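Local coordinates for protein isoflavone reductase (Medicago sativa, PDB 2GAS) that reduces achiral isoflavones to chiral isoflavanones with NADPH, a late step in the biosynthesis of the alfalfa phytoalexin medicarpin, at residues E2-L6 against A201-P205. Sequence-based numbering, arbitrary orientation.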
loop_
_atom_site.group_PDB
_atom_site.type_symbol
_atom_site.label_atom_id
_atom_site.label_comp_id
_atom_site.label_asym_id
_atom_site.label_seq_id
_atom_site.Cartn_x
_atom_site.Cartn_y
_atom_site.Cartn_z
ATOM N N GLU A 2 2.088 -21.896 -10.082
ATOM C CA GLU A 2 2.127 -21.936 -11.541
ATOM C C GLU A 2 1.912 -20.542 -12.131
ATOM O O GLU A 2 2.310 -20.269 -13.266
ATOM C CB GLU A 2 1.049 -22.888 -12.080
ATOM C CG GLU A 2 1.344 -24.372 -11.887
ATOM C CD GLU A 2 0.257 -25.271 -12.466
ATOM O OE1 GLU A 2 -0.164 -25.035 -13.619
ATOM O OE2 GLU A 2 -0.169 -26.220 -11.774
ATOM N N ASN A 3 1.287 -19.661 -11.357
ATOM C CA ASN A 3 1.010 -18.306 -11.826
ATOM C C ASN A 3 2.264 -17.472 -12.055
ATOM O O ASN A 3 3.094 -17.318 -11.156
ATOM C CB ASN A 3 0.110 -17.561 -10.833
ATOM C CG ASN A 3 -1.250 -18.202 -10.679
ATOM O OD1 ASN A 3 -2.008 -18.319 -11.642
ATOM N ND2 ASN A 3 -1.572 -18.619 -9.459
ATOM N N LYS A 4 2.392 -16.936 -13.265
ATOM C CA LYS A 4 3.514 -16.076 -13.612
ATOM C C LYS A 4 3.063 -14.676 -13.217
ATOM O O LYS A 4 2.050 -14.187 -13.710
ATOM C CB LYS A 4 3.795 -16.153 -15.114
ATOM C CG LYS A 4 4.327 -17.518 -15.551
ATOM C CD LYS A 4 4.528 -17.598 -17.058
ATOM C CE LYS A 4 3.206 -17.505 -17.801
ATOM N NZ LYS A 4 3.379 -17.682 -19.274
ATOM N N ILE A 5 3.817 -14.046 -12.319
ATOM C CA ILE A 5 3.475 -12.723 -11.804
ATOM C C ILE A 5 4.397 -11.602 -12.289
ATOM O O ILE A 5 5.618 -11.666 -12.119
ATOM C CB ILE A 5 3.490 -12.746 -10.249
ATOM C CG1 ILE A 5 2.532 -13.829 -9.742
ATOM C CG2 ILE A 5 3.088 -11.373 -9.684
ATOM C CD1 ILE A 5 2.532 -14.008 -8.236
ATOM N N LEU A 6 3.796 -10.572 -12.885
ATOM C CA LEU A 6 4.531 -9.417 -13.390
ATOM C C LEU A 6 4.304 -8.229 -12.464
ATOM O O LEU A 6 3.160 -7.866 -12.177
ATOM C CB LEU A 6 4.043 -9.046 -14.794
ATOM C CG LEU A 6 4.603 -7.742 -15.374
ATOM C CD1 LEU A 6 6.118 -7.843 -15.526
ATOM C CD2 LEU A 6 3.947 -7.464 -16.723
ATOM N N ALA A 201 -2.591 -13.331 -1.753
ATOM C CA ALA A 201 -3.841 -13.001 -2.425
ATOM C C ALA A 201 -3.757 -13.352 -3.911
ATOM O O ALA A 201 -4.709 -13.873 -4.488
ATOM C CB ALA A 201 -4.155 -11.502 -2.247
ATOM N N ALA A 202 -2.606 -13.080 -4.521
ATOM C CA ALA A 202 -2.424 -13.361 -5.943
ATOM C C ALA A 202 -2.613 -14.843 -6.250
ATOM O O ALA A 202 -3.218 -15.201 -7.259
ATOM C CB ALA A 202 -1.041 -12.908 -6.384
ATOM N N ASN A 203 -2.104 -15.697 -5.365
ATOM C CA ASN A 203 -2.191 -17.144 -5.537
ATOM C C ASN A 203 -3.476 -17.769 -4.998
ATOM O O ASN A 203 -3.669 -18.982 -5.101
ATOM C CB ASN A 203 -0.987 -17.823 -4.870
ATOM C CG ASN A 203 0.314 -17.539 -5.590
ATOM O OD1 ASN A 203 0.392 -17.660 -6.811
ATOM N ND2 ASN A 203 1.348 -17.170 -4.837
ATOM N N ASP A 204 -4.349 -16.942 -4.435
ATOM C CA ASP A 204 -5.610 -17.409 -3.866
ATOM C C ASP A 204 -6.782 -17.159 -4.812
ATOM O O ASP A 204 -7.200 -16.022 -5.009
ATOM C CB ASP A 204 -5.850 -16.702 -2.525
ATOM C CG ASP A 204 -7.185 -17.063 -1.893
ATOM O OD1 ASP A 204 -7.817 -18.053 -2.323
ATOM O OD2 ASP A 204 -7.597 -16.361 -0.948
ATOM N N PRO A 205 -7.341 -18.227 -5.400
ATOM C CA PRO A 205 -8.467 -18.062 -6.322
ATOM C C PRO A 205 -9.673 -17.357 -5.708
ATOM O O PRO A 205 -10.482 -16.769 -6.424
ATOM C CB PRO A 205 -8.785 -19.499 -6.741
ATOM C CG PRO A 205 -8.398 -20.290 -5.535
ATOM C CD PRO A 205 -7.085 -19.654 -5.132
HETATM O O HOH W 1 -4.234 -19.464 -8.092
#
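The side-chain amides of N3 and N203 lie nearly in one plane (20° apart) and meet at their edges, not face over face. The two side chains run past each other in opposite directions. N3 ND2 gives one N-H to N203 OD1, at 3.4 Å. The bond is fairly straight (165°) but long and weak. The stronger partner of N203 OD1 is N27 ND2, which also bonds the backbone O of N3. A water completes the polar link: it accepts from N3 ND2 and donates to N203 O, both at 3.1 Å. With CG anti to the carbonyl carbon (chi1 -63°), the N3 amide is carried toward N203, and its two N-H groups serve OD1 and the water.

Beside the polar link lies a small apolar contact. The extended CG1 branch of I5 brings CD1 to 4.2 Å from A202 CB. I79 touches N3 and A202, and I81 packs on I5.

The contact joins the start of central strand 5-8 to the C-terminal end of helix 191-202. The glycine-rich loop 9-15, which is inferred to bind NADP(+), follows the other end of the strand. Here the last turn of a helix packs against the parallel sheet of a Rossmann fold, strand order 3-2-1-4-5.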